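Local coordinates for protein glycosyl hydrolase (Streptomyces cattleya, PDB 7LR8) that probably hydrolyses the Manβ1-4GlcNAc linkage of N-glycan cores, as a glycoside hydrolase of family 5, subfamily 18, at residues N19-S23 and V38-L42; G25-H29 and L100-F105; W303-V309 and Y321-T327. The protein carries 1 engineered substitution. All blocks are in the same frame, centred on the assembly; numbering follows the deposited sequence.

Contact 1 of 3, residues N19-S23 and V38-L42; sequences NYTPS and VRADL. With SO4 (sulfate ion), chain I.
Residues 19-23 leave the end of strand 15-19 in an extended, irregular course, with Tyr20 near -87/112 and Pro22 near -57/131, before Ser23 (-70/-35) takes up helical backbone angles. Residues 38-42 form regular alpha helix, with Leu42 N bonded to Val38 O at 2.8 Å. In register, the CA atoms of Pro22 and Val38 are 6.9 Å apart, those of Ser23 and Asp41 also 6.9 Å, and those of Tyr20 and Leu42 8.5 Å. Val38 (chi1 t) comes first along the helix. Its CG2 lies 3.6 Å from Tyr20 OH and its CG1 4.4 Å from Tyr20 CE2, a compact branched side chain suited to a tight buried place. Arg39 points away from the loop; its NH2 gives a hydrogen bond of 2.6 Å to O4 of a sulfate, probably from the crystallisation liquor, while NH1 pairs with Asp36. Asp41, chi1 m, points toward the loop and is the polar centre. Its OD2 accepts from Tyr20 OH at 2.7 Å and from Ser23 N at 3.0 Å, and its OD1 is 2.8 Å from Ser23 OG. A buried carboxylate needs such partners, and Arg330 balances its charge with a salt bridge to OD1. Leu42 (m,t) ends the segment, CD2 lying over one face of the Tyr20 ring, 4.5 Å from Tyr20 CD1. Tyr20, in the t rotamer, can thus reach the carboxylate while its ring stays in apolar surroundings. The contact ties the first beta-alpha loop back onto the first helix of a (beta/alpha)8 TIM barrel.

Contact 2 of 3, residues G25-H29 and L100-F105; sequences GWFHH and LSSFDF. With BMA (beta-D-mannopyranose), chain D; NAG (2-acetamido-2-deoxy-beta-D-glucopyranose), chain C.
This is a buried, largely aromatic packing contact between two loops of a (beta/alpha)8 barrel: residues 25-29 belong to the loop after strand 15-19, and residues 100-105 to a beta-hairpin after strand 90-94. The hairpin turns through a type I' turn from Leu100 to Phe103, closed by Leu100 N to Phe103 O (2.8 Å) and Phe103 N to Leu100 O (3.0 Å). Opposite it, residues 27-29 form 3-10 backbone, with His29 N bonded to Trp26 O at 2.9 Å. Gly25 (97/-11) has angles that call for glycine. The CA atoms of Phe27 and Leu100 are 8.8 Å apart. Trp26 (chi1 t, chi2 66°) brings its large ring to the hairpin: CH2 is 4.1 Å from Leu100 CB and 4.2 Å from Phe103 CD2, and CZ3 3.9 Å from Phe105 CZ. Phe27 (chi1 m) receives Leu100 CD1 over one face in a CH-pi contact, 4.0 Å from the centroid. His28 meets Phe105 rim to rim, CE1 to CE1 3.8 Å. The turn lies beside the glycan: Ser101 N donates to mannose O3 at 2.7 Å, and one water lies 2.8 Å from both Trp26 NE1 and Ser101 OG.

Contact 3 of 3, residues W303-V309 and Y321-T327; sequences WWCSHDV and YSLGLLT. With BMA (beta-D-mannopyranose), chain D.
Asp308, Tyr321 and Leu323 lose the most surface where residues 303-309, at the end of strand 298-304, meet the loop 321-327. Asp308 (-55/152, chi1 m) is held by backbone and side chain alike: its N donates to Leu326 O at 2.9 Å, while its OD1 accepts from Gly324 N at 2.9 Å and pairs with Lys333 in a salt bridge. Gly324 suits this spot because a CB would lie only 2.2 Å from Asp308 N; the CA atoms of Gly324 and His307 come within 4.1 Å. Leu326 N donates to Ser306 O (2.9 Å), and His307 and Leu326 form a single beta bridge, CA atoms 4.8 Å apart. Tyr321 (chi1 m) receives Val309 N on its O at 2.9 Å, and its ring atom CD1 packs 3.9 Å from Val309 CB; its OH bonds to Leu313 O. Leu323 (m,t) accepts from Cys305 N on its O at 2.9 Å and sets CD1 3.6 Å from Trp304 CD1 and 3.7 Å from mannose C6. The peptide between Trp304 and Cys305 is cis, a feature familiar after strand eight in GH5 enzymes, and the mannose ring lies over one face of the Trp304 indole. Beyond it, Cys305 O accepts from Leu325 N at 2.9 Å, and Leu325 CD2 sits over the Trp303 five-membered ring, 3.7 Å from its centroid. Five backbone hydrogen bonds, with the Asp308 carboxylate and a glycine at the tightest point, hold the loop, and Trp304 and Leu323 offer apolar surface to the sugar.

How the contacts relate
All three contacts are buried, yet their chemistry differs with place. Contacts 1 and 2 share the loop between strand 15-19 and helix 35-46, and Phe27 packs on Thr21 and Pro22 between them. Contact 1 faces the outer helix and relies on one charged carboxylate; contact 2 faces the hairpin and is mostly aromatic; contact 3, by far the largest interface, is knit mainly by backbone hydrogen bonds. Contact 3 also joins contact 1 through neighbouring strands, Asn19 N 2.8 Å from Trp303 O, and through the loops that follow them, Thr21 OG1 2.7 Å from His307 O. Contacts 2 and 3 both reach the mannose, whereas contact 1 stays away from it.

Contact 1 of 3, residues N19-S23 and V38-L42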
loop_
_atom_site.group_PDB
_atom_site.type_symbol
_atom_site.label_atom_id
_atom_site.label_comp_id
_atom_site.label_asym_id
_atom_site.label_seq_id
_atom_site.Cartn_x
_atom_site.Cartn_y
_atom_site.Cartn_z
ATOM N N ASN B 19 -1.224 17.256 -16.994
ATOM C CA ASN B 19 -1.114 16.066 -16.162
ATOM C C ASN B 19 -2.462 15.362 -16.152
ATOM O O ASN B 19 -3.461 15.959 -15.743
ATOM C CB ASN B 19 -0.684 16.457 -14.751
ATOM C CG ASN B 19 0.715 17.013 -14.727
ATOM O OD1 ASN B 19 1.676 16.259 -14.696
ATOM N ND2 ASN B 19 0.842 18.337 -14.784
ATOM N N TYR B 20 -2.489 14.098 -16.583
ATOM C CA TYR B 20 -3.744 13.397 -16.841
ATOM C C TYR B 20 -4.253 12.744 -15.558
ATOM O O TYR B 20 -3.637 11.799 -15.046
ATOM C CB TYR B 20 -3.562 12.369 -17.957
ATOM C CG TYR B 20 -4.773 11.487 -18.172
ATOM C CD1 TYR B 20 -6.070 12.022 -18.137
ATOM C CD2 TYR B 20 -4.626 10.121 -18.409
ATOM C CE1 TYR B 20 -7.181 11.208 -18.310
ATOM C CE2 TYR B 20 -5.727 9.300 -18.588
ATOM C CZ TYR B 20 -7.002 9.850 -18.538
ATOM O OH TYR B 20 -8.096 9.030 -18.720
ATOM N N THR B 21 -5.375 13.265 -15.034
ATOM C CA THR B 21 -6.093 12.655 -13.917
ATOM C C THR B 21 -7.351 11.976 -14.450
ATOM O O THR B 21 -8.328 12.661 -14.789
ATOM C CB THR B 21 -6.461 13.703 -12.858
ATOM O OG1 THR B 21 -6.925 14.898 -13.498
ATOM C CG2 THR B 21 -5.265 14.055 -11.976
ATOM N N PRO B 22 -7.392 10.649 -14.547
ATOM C CA PRO B 22 -8.574 9.987 -15.128
ATOM C C PRO B 22 -9.858 10.348 -14.396
ATOM O O PRO B 22 -9.937 10.289 -13.166
ATOM C CB PRO B 22 -8.245 8.497 -14.984
ATOM C CG PRO B 22 -6.740 8.461 -15.016
ATOM C CD PRO B 22 -6.314 9.688 -14.251
ATOM N N SER B 23 -10.876 10.735 -15.167
ATOM C CA SER B 23 -12.099 11.234 -14.548
ATOM C C SER B 23 -12.868 10.125 -13.840
ATOM O O SER B 23 -13.486 10.365 -12.792
ATOM C CB SER B 23 -12.978 11.912 -15.600
ATOM O OG SER B 23 -13.523 10.967 -16.508
ATOM N N VAL B 38 -10.928 6.419 -20.993
ATOM C CA VAL B 38 -9.676 7.122 -21.259
ATOM C C VAL B 38 -9.761 7.891 -22.575
ATOM O O VAL B 38 -9.325 9.046 -22.669
ATOM C CB VAL B 38 -8.511 6.115 -21.254
ATOM C CG1 VAL B 38 -7.268 6.733 -21.859
ATOM C CG2 VAL B 38 -8.257 5.626 -19.827
ATOM N N ARG B 39 -10.335 7.271 -23.609
ATOM C CA ARG B 39 -10.469 7.948 -24.899
ATOM C C ARG B 39 -11.326 9.205 -24.784
ATOM O O ARG B 39 -10.985 10.255 -25.347
ATOM C CB ARG B 39 -11.066 6.990 -25.926
ATOM C CG ARG B 39 -10.092 5.944 -26.467
ATOM C CD ARG B 39 -10.875 4.801 -27.105
ATOM N NE ARG B 39 -10.024 3.868 -27.841
ATOM C CZ ARG B 39 -10.270 2.568 -27.946
ATOM N NH1 ARG B 39 -11.332 2.044 -27.343
ATOM N NH2 ARG B 39 -9.451 1.787 -28.640
ATOM N N ALA B 40 -12.448 9.121 -24.065
ATOM C CA ALA B 40 -13.299 10.297 -23.895
ATOM C C ALA B 40 -12.577 11.385 -23.109
ATOM O O ALA B 40 -12.699 12.574 -23.427
ATOM C CB ALA B 40 -14.600 9.899 -23.201
ATOM N N ASP B 41 -11.823 10.990 -22.070
ATOM C CA ASP B 41 -10.980 11.933 -21.338
ATOM C C ASP B 41 -10.009 12.639 -22.273
ATOM O O ASP B 41 -9.915 13.877 -22.280
ATOM C CB ASP B 41 -10.189 11.204 -20.245
ATOM C CG ASP B 41 -11.014 10.896 -18.999
ATOM O OD1 ASP B 41 -12.177 11.345 -18.895
ATOM O OD2 ASP B 41 -10.460 10.206 -18.111
ATOM N N LEU B 42 -9.264 11.859 -23.063
ATOM C CA LEU B 42 -8.266 12.440 -23.952
ATOM C C LEU B 42 -8.920 13.242 -25.075
ATOM O O LEU B 42 -8.356 14.245 -25.522
ATOM C CB LEU B 42 -7.350 11.338 -24.500
ATOM C CG LEU B 42 -6.570 10.592 -23.403
ATOM C CD1 LEU B 42 -5.692 9.485 -23.983
ATOM C CD2 LEU B 42 -5.737 11.553 -22.566
HETATM S S SO4 I . -11.418 -1.280 -29.501
HETATM O O1 SO4 I . -11.632 -2.645 -29.026
HETATM O O2 SO4 I . -11.146 -1.303 -30.936
HETATM O O3 SO4 I . -12.612 -0.481 -29.246
HETATM O O4 SO4 I . -10.282 -0.696 -28.793
#

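Contact 2 of 3, residues G25-H29 and L100-F105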
loop_
_atom_site.group_PDB
_atom_site.type_symbol
_atom_site.label_atom_id
_atom_site.label_comp_id
_atom_site.label_asym_id
_atom_site.label_seq_id
_atom_site.Cartn_x
_atom_site.Cartn_y
_atom_site.Cartn_z
ATOM N N GLY B 25 -12.494 6.998 -11.724
ATOM C CA GLY B 25 -11.596 6.186 -10.925
ATOM C C GLY B 25 -10.317 6.863 -10.481
ATOM O O GLY B 25 -9.598 6.289 -9.646
ATOM N N TRP B 26 -9.998 8.042 -11.016
ATOM C CA TRP B 26 -8.735 8.715 -10.674
ATOM C C TRP B 26 -7.601 7.741 -11.012
ATOM O O TRP B 26 -7.733 6.899 -11.910
ATOM C CB TRP B 26 -8.783 9.185 -9.215
ATOM C CG TRP B 26 -7.670 10.113 -8.777
ATOM C CD1 TRP B 26 -7.437 11.386 -9.220
ATOM C CD2 TRP B 26 -6.685 9.857 -7.763
ATOM N NE1 TRP B 26 -6.355 11.928 -8.573
ATOM C CE2 TRP B 26 -5.869 11.007 -7.676
ATOM C CE3 TRP B 26 -6.394 8.753 -6.946
ATOM C CZ2 TRP B 26 -4.794 11.095 -6.792
ATOM C CZ3 TRP B 26 -5.317 8.837 -6.063
ATOM C CH2 TRP B 26 -4.529 10.001 -5.997
ATOM N N PHE B 27 -6.473 7.824 -10.317
ATOM C CA PHE B 27 -5.389 6.898 -10.636
ATOM C C PHE B 27 -5.692 5.463 -10.241
ATOM O O PHE B 27 -4.944 4.560 -10.644
ATOM C CB PHE B 27 -4.106 7.375 -9.980
ATOM C CG PHE B 27 -3.693 8.738 -10.435
ATOM C CD1 PHE B 27 -3.432 8.982 -11.778
ATOM C CD2 PHE B 27 -3.578 9.773 -9.532
ATOM C CE1 PHE B 27 -3.064 10.248 -12.206
ATOM C CE2 PHE B 27 -3.204 11.042 -9.951
ATOM C CZ PHE B 27 -2.942 11.271 -11.297
ATOM N N HIS B 28 -6.767 5.226 -9.489
ATOM C CA HIS B 28 -7.213 3.860 -9.265
ATOM C C HIS B 28 -7.830 3.240 -10.512
ATOM O O HIS B 28 -8.250 2.076 -10.458
ATOM C CB HIS B 28 -8.209 3.803 -8.106
ATOM C CG HIS B 28 -7.749 4.513 -6.867
ATOM N ND1 HIS B 28 -6.603 4.160 -6.186
ATOM C CD2 HIS B 28 -8.297 5.543 -6.173
ATOM C CE1 HIS B 28 -6.455 4.949 -5.136
ATOM N NE2 HIS B 28 -7.470 5.796 -5.103
ATOM N N HIS B 29 -7.882 3.966 -11.638
ATOM C CA HIS B 29 -8.469 3.383 -12.838
ATOM C C HIS B 29 -7.669 2.185 -13.354
ATOM O O HIS B 29 -8.217 1.372 -14.103
ATOM C CB HIS B 29 -8.618 4.443 -13.935
ATOM C CG HIS B 29 -7.350 4.753 -14.667
ATOM N ND1 HIS B 29 -7.289 4.798 -16.042
ATOM C CD2 HIS B 29 -6.107 5.052 -14.223
ATOM C CE1 HIS B 29 -6.056 5.094 -16.415
ATOM N NE2 HIS B 29 -5.320 5.258 -15.331
ATOM N N LEU B 100 1.180 10.734 -4.754
ATOM C CA LEU B 100 0.215 11.433 -5.599
ATOM C C LEU B 100 -0.831 12.112 -4.729
ATOM O O LEU B 100 -1.594 11.427 -4.038
ATOM C CB LEU B 100 -0.463 10.465 -6.577
ATOM C CG LEU B 100 0.338 9.993 -7.796
ATOM C CD1 LEU B 100 -0.371 8.824 -8.477
ATOM C CD2 LEU B 100 0.554 11.146 -8.773
ATOM N N SER B 101 -0.877 13.449 -4.784
ATOM C CA SER B 101 -1.998 14.240 -4.261
ATOM C C SER B 101 -2.305 13.926 -2.796
ATOM O O SER B 101 -3.467 13.785 -2.407
ATOM C CB SER B 101 -3.248 14.036 -5.121
ATOM O OG SER B 101 -2.959 14.199 -6.498
ATOM N N SER B 102 -1.244 13.838 -1.981
ATOM C CA SER B 102 -1.204 13.663 -0.520
ATOM C C SER B 102 -1.141 12.202 -0.096
ATOM O O SER B 102 -0.902 11.934 1.082
ATOM C CB SER B 102 -2.373 14.342 0.222
ATOM O OG SER B 102 -3.551 13.547 0.151
ATOM N N PHE B 103 -1.344 11.258 -1.010
ATOM C CA PHE B 103 -1.269 9.826 -0.727
ATOM C C PHE B 103 0.065 9.227 -1.165
ATOM O O PHE B 103 0.547 9.485 -2.276
ATOM C CB PHE B 103 -2.396 9.073 -1.439
ATOM C CG PHE B 103 -3.766 9.509 -1.026
ATOM C CD1 PHE B 103 -4.349 8.997 0.125
ATOM C CD2 PHE B 103 -4.471 10.458 -1.783
ATOM C CE1 PHE B 103 -5.619 9.415 0.515
ATOM C CE2 PHE B 103 -5.735 10.859 -1.406
ATOM C CZ PHE B 103 -6.308 10.340 -0.247
ATOM N N ASP B 104 0.626 8.375 -0.307
ATOM C CA ASP B 104 1.795 7.563 -0.637
ATOM C C ASP B 104 1.334 6.164 -1.020
ATOM O O ASP B 104 0.689 5.475 -0.215
ATOM C CB ASP B 104 2.758 7.470 0.548
ATOM C CG ASP B 104 3.498 8.764 0.825
ATOM O OD1 ASP B 104 3.623 9.623 -0.087
ATOM O OD2 ASP B 104 3.977 8.903 1.971
ATOM N N PHE B 105 1.722 5.719 -2.221
ATOM C CA PHE B 105 1.419 4.378 -2.724
ATOM C C PHE B 105 2.712 3.569 -2.685
ATOM O O PHE B 105 3.521 3.624 -3.617
ATOM C CB PHE B 105 0.821 4.455 -4.128
ATOM C CG PHE B 105 -0.515 5.154 -4.153
ATOM C CD1 PHE B 105 -1.671 4.479 -3.800
ATOM C CD2 PHE B 105 -0.593 6.500 -4.462
ATOM C CE1 PHE B 105 -2.912 5.126 -3.777
ATOM C CE2 PHE B 105 -1.822 7.156 -4.450
ATOM C CZ PHE B 105 -2.980 6.464 -4.106
HETATM C C1 BMA D . 1.994 18.002 -6.505
HETATM C C2 BMA D . 1.513 16.858 -7.455
HETATM C C3 BMA D . 0.379 16.111 -6.783
HETATM C C4 BMA D . -0.680 17.134 -6.183
HETATM C C5 BMA D . -0.383 18.590 -6.642
HETATM C C6 BMA D . -1.301 19.618 -6.018
HETATM O O2 BMA D . 2.559 15.948 -7.754
HETATM O O3 BMA D . 0.892 15.176 -5.800
HETATM O O4 BMA D . -1.953 16.752 -6.627
HETATM O O5 BMA D . 0.947 18.964 -6.237
HETATM O O6 BMA D . -1.103 19.557 -4.584
HETATM C C1 NAG C . 3.248 18.868 -1.407
HETATM C C2 NAG C . 2.137 17.829 -1.547
HETATM C C3 NAG C . 2.228 17.127 -2.909
HETATM C C4 NAG C . 2.305 18.139 -4.050
HETATM C C5 NAG C . 3.456 19.104 -3.761
HETATM C C6 NAG C . 3.648 20.199 -4.780
HETATM C C7 NAG C . 1.178 16.506 0.300
HETATM C C8 NAG C . 1.468 15.503 1.382
HETATM N N2 NAG C . 2.218 16.862 -0.463
HETATM O O1 NAG C . 3.060 19.571 -0.224
HETATM O O3 NAG C . 1.111 16.265 -3.087
HETATM O O4 NAG C . 2.505 17.422 -5.268
HETATM O O5 NAG C . 3.212 19.760 -2.511
HETATM O O6 NAG C . 4.831 20.940 -4.508
HETATM O O7 NAG C . 0.050 16.965 0.121
HETATM O O HOH W 1 -5.050 14.417 -8.332
#

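Contact 3 of 3, residues W303-V309 and Y321-T327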
loop_
_atom_site.group_PDB
_atom_site.type_symbol
_atom_site.label_atom_id
_atom_site.label_comp_id
_atom_site.label_asym_id
_atom_site.label_seq_id
_atom_site.Cartn_x
_atom_site.Cartn_y
_atom_site.Cartn_z
ATOM N N TRP B 303 -0.174 21.679 -17.345
ATOM C CA TRP B 303 -1.087 22.091 -16.296
ATOM C C TRP B 303 -1.498 20.904 -15.435
ATOM O O TRP B 303 -1.735 19.804 -15.942
ATOM C CB TRP B 303 -2.337 22.758 -16.895
ATOM C CG TRP B 303 -3.030 23.583 -15.877
ATOM C CD1 TRP B 303 -4.021 23.184 -15.023
ATOM C CD2 TRP B 303 -2.749 24.949 -15.554
ATOM N NE1 TRP B 303 -4.386 24.231 -14.203
ATOM C CE2 TRP B 303 -3.609 25.320 -14.506
ATOM C CE3 TRP B 303 -1.846 25.899 -16.054
ATOM C CZ2 TRP B 303 -3.595 26.593 -13.952
ATOM C CZ3 TRP B 303 -1.835 27.161 -15.493
ATOM C CH2 TRP B 303 -2.697 27.493 -14.461
ATOM N N TRP B 304 -1.551 21.126 -14.119
ATOM C CA TRP B 304 -2.138 20.166 -13.184
ATOM C C TRP B 304 -3.513 20.695 -12.815
ATOM O O TRP B 304 -3.610 21.684 -12.087
ATOM C CB TRP B 304 -1.304 20.007 -11.916
ATOM C CG TRP B 304 -1.852 18.893 -11.069
ATOM C CD1 TRP B 304 -2.989 18.911 -10.310
ATOM C CD2 TRP B 304 -1.307 17.568 -10.943
ATOM N NE1 TRP B 304 -3.185 17.683 -9.721
ATOM C CE2 TRP B 304 -2.161 16.846 -10.088
ATOM C CE3 TRP B 304 -0.172 16.933 -11.457
ATOM C CZ2 TRP B 304 -1.925 15.518 -9.758
ATOM C CZ3 TRP B 304 0.059 15.619 -11.122
ATOM C CH2 TRP B 304 -0.803 14.926 -10.280
ATOM N N CYS B 305 -4.576 20.023 -13.262
ATOM C CA CYS B 305 -4.539 18.746 -13.957
ATOM C C CYS B 305 -5.651 18.746 -15.005
ATOM O O CYS B 305 -6.364 19.745 -15.161
ATOM C CB CYS B 305 -4.724 17.592 -12.975
ATOM S SG CYS B 305 -6.135 17.829 -11.853
ATOM N N SER B 306 -5.809 17.630 -15.714
ATOM C CA SER B 306 -6.794 17.595 -16.794
ATOM C C SER B 306 -8.215 17.646 -16.238
ATOM O O SER B 306 -9.044 18.452 -16.693
ATOM C CB SER B 306 -6.573 16.351 -17.657
ATOM O OG SER B 306 -6.814 15.156 -16.935
ATOM N N HIS B 307 -8.505 16.817 -15.227
ATOM C CA HIS B 307 -9.865 16.613 -14.755
ATOM C C HIS B 307 -9.951 16.738 -13.243
ATOM O O HIS B 307 -9.061 16.291 -12.513
ATOM C CB HIS B 307 -10.389 15.246 -15.191
ATOM C CG HIS B 307 -10.587 15.127 -16.670
ATOM N ND1 HIS B 307 -9.566 14.787 -17.534
ATOM C CD2 HIS B 307 -11.679 15.339 -17.442
ATOM C CE1 HIS B 307 -10.028 14.775 -18.772
ATOM N NE2 HIS B 307 -11.305 15.116 -18.745
ATOM N N ASP B 308 -11.040 17.346 -12.789
ATOM C CA ASP B 308 -11.368 17.373 -11.374
ATOM C C ASP B 308 -11.404 15.961 -10.813
ATOM O O ASP B 308 -11.706 14.992 -11.520
ATOM C CB ASP B 308 -12.743 18.014 -11.150
ATOM C CG ASP B 308 -12.736 19.537 -11.278
ATOM O OD1 ASP B 308 -11.657 20.165 -11.204
ATOM O OD2 ASP B 308 -13.838 20.091 -11.454
ATOM N N VAL B 309 -11.117 15.854 -9.505
ATOM C CA VAL B 309 -11.206 14.587 -8.780
ATOM C C VAL B 309 -12.630 14.401 -8.280
ATOM O O VAL B 309 -13.270 15.354 -7.808
ATOM C CB VAL B 309 -10.197 14.550 -7.616
ATOM C CG1 VAL B 309 -10.244 13.188 -6.899
ATOM C CG2 VAL B 309 -8.788 14.835 -8.134
ATOM N N TYR B 321 -9.469 18.567 -5.286
ATOM C CA TYR B 321 -10.625 18.125 -6.057
ATOM C C TYR B 321 -10.885 19.011 -7.269
ATOM O O TYR B 321 -11.327 18.513 -8.307
ATOM C CB TYR B 321 -11.875 18.088 -5.177
ATOM C CG TYR B 321 -11.851 17.006 -4.115
ATOM C CD1 TYR B 321 -12.095 15.671 -4.442
ATOM C CD2 TYR B 321 -11.602 17.328 -2.794
ATOM C CE1 TYR B 321 -12.090 14.697 -3.477
ATOM C CE2 TYR B 321 -11.571 16.356 -1.827
ATOM C CZ TYR B 321 -11.827 15.050 -2.169
ATOM O OH TYR B 321 -11.809 14.086 -1.194
ATOM N N SER B 322 -10.629 20.312 -7.169
ATOM C CA SER B 322 -10.999 21.232 -8.238
ATOM C C SER B 322 -9.788 21.789 -8.984
ATOM O O SER B 322 -9.827 22.921 -9.477
ATOM C CB SER B 322 -11.861 22.362 -7.681
ATOM O OG SER B 322 -13.068 21.840 -7.146
ATOM N N LEU B 323 -8.712 21.004 -9.088
ATOM C CA LEU B 323 -7.539 21.395 -9.864
ATOM C C LEU B 323 -7.705 21.167 -11.367
ATOM O O LEU B 323 -6.814 21.535 -12.133
ATOM C CB LEU B 323 -6.294 20.649 -9.360
ATOM C CG LEU B 323 -5.795 21.233 -8.031
ATOM C CD1 LEU B 323 -4.579 20.509 -7.490
ATOM C CD2 LEU B 323 -5.494 22.722 -8.199
ATOM N N GLY B 324 -8.810 20.578 -11.813
ATOM C CA GLY B 324 -8.941 20.259 -13.226
ATOM C C GLY B 324 -9.203 21.484 -14.086
ATOM O O GLY B 324 -9.727 22.502 -13.631
ATOM N N LEU B 325 -8.790 21.382 -15.354
ATOM C CA LEU B 325 -9.265 22.293 -16.385
ATOM C C LEU B 325 -10.628 21.872 -16.902
ATOM O O LEU B 325 -11.333 22.686 -17.513
ATOM C CB LEU B 325 -8.265 22.336 -17.542
ATOM C CG LEU B 325 -6.862 22.841 -17.208
ATOM C CD1 LEU B 325 -5.966 22.793 -18.444
ATOM C CD2 LEU B 325 -6.911 24.251 -16.618
ATOM N N LEU B 326 -10.998 20.615 -16.662
ATOM C CA LEU B 326 -12.276 20.044 -17.055
ATOM C C LEU B 326 -12.959 19.459 -15.822
ATOM O O LEU B 326 -12.300 18.982 -14.892
ATOM C CB LEU B 326 -12.073 18.954 -18.123
ATOM C CG LEU B 326 -11.481 19.502 -19.427
ATOM C CD1 LEU B 326 -10.401 18.577 -19.983
ATOM C CD2 LEU B 326 -12.596 19.714 -20.432
ATOM N N THR B 327 -14.289 19.475 -15.832
ATOM C CA THR B 327 -15.049 18.885 -14.742
ATOM C C THR B 327 -15.019 17.358 -14.826
ATOM O O THR B 327 -14.480 16.755 -15.763
ATOM C CB THR B 327 -16.500 19.362 -14.768
ATOM O OG1 THR B 327 -17.144 18.831 -15.928
ATOM C CG2 THR B 327 -16.587 20.878 -14.777
HETATM C C1 BMA D . 1.994 18.002 -6.505
HETATM C C2 BMA D . 1.513 16.858 -7.455
HETATM C C3 BMA D . 0.379 16.111 -6.783
HETATM C C4 BMA D . -0.680 17.134 -6.183
HETATM C C5 BMA D . -0.383 18.590 -6.642
HETATM C C6 BMA D . -1.301 19.618 -6.018
HETATM O O2 BMA D . 2.559 15.948 -7.754
HETATM O O3 BMA D . 0.892 15.176 -5.800
HETATM O O4 BMA D . -1.953 16.752 -6.627
HETATM O O5 BMA D . 0.947 18.964 -6.237
HETATM O O6 BMA D . -1.103 19.557 -4.584
HETATM O O HOH W 2 -5.540 23.940 -11.514
HETATM O O HOH W 3 -14.852 21.831 -9.747
#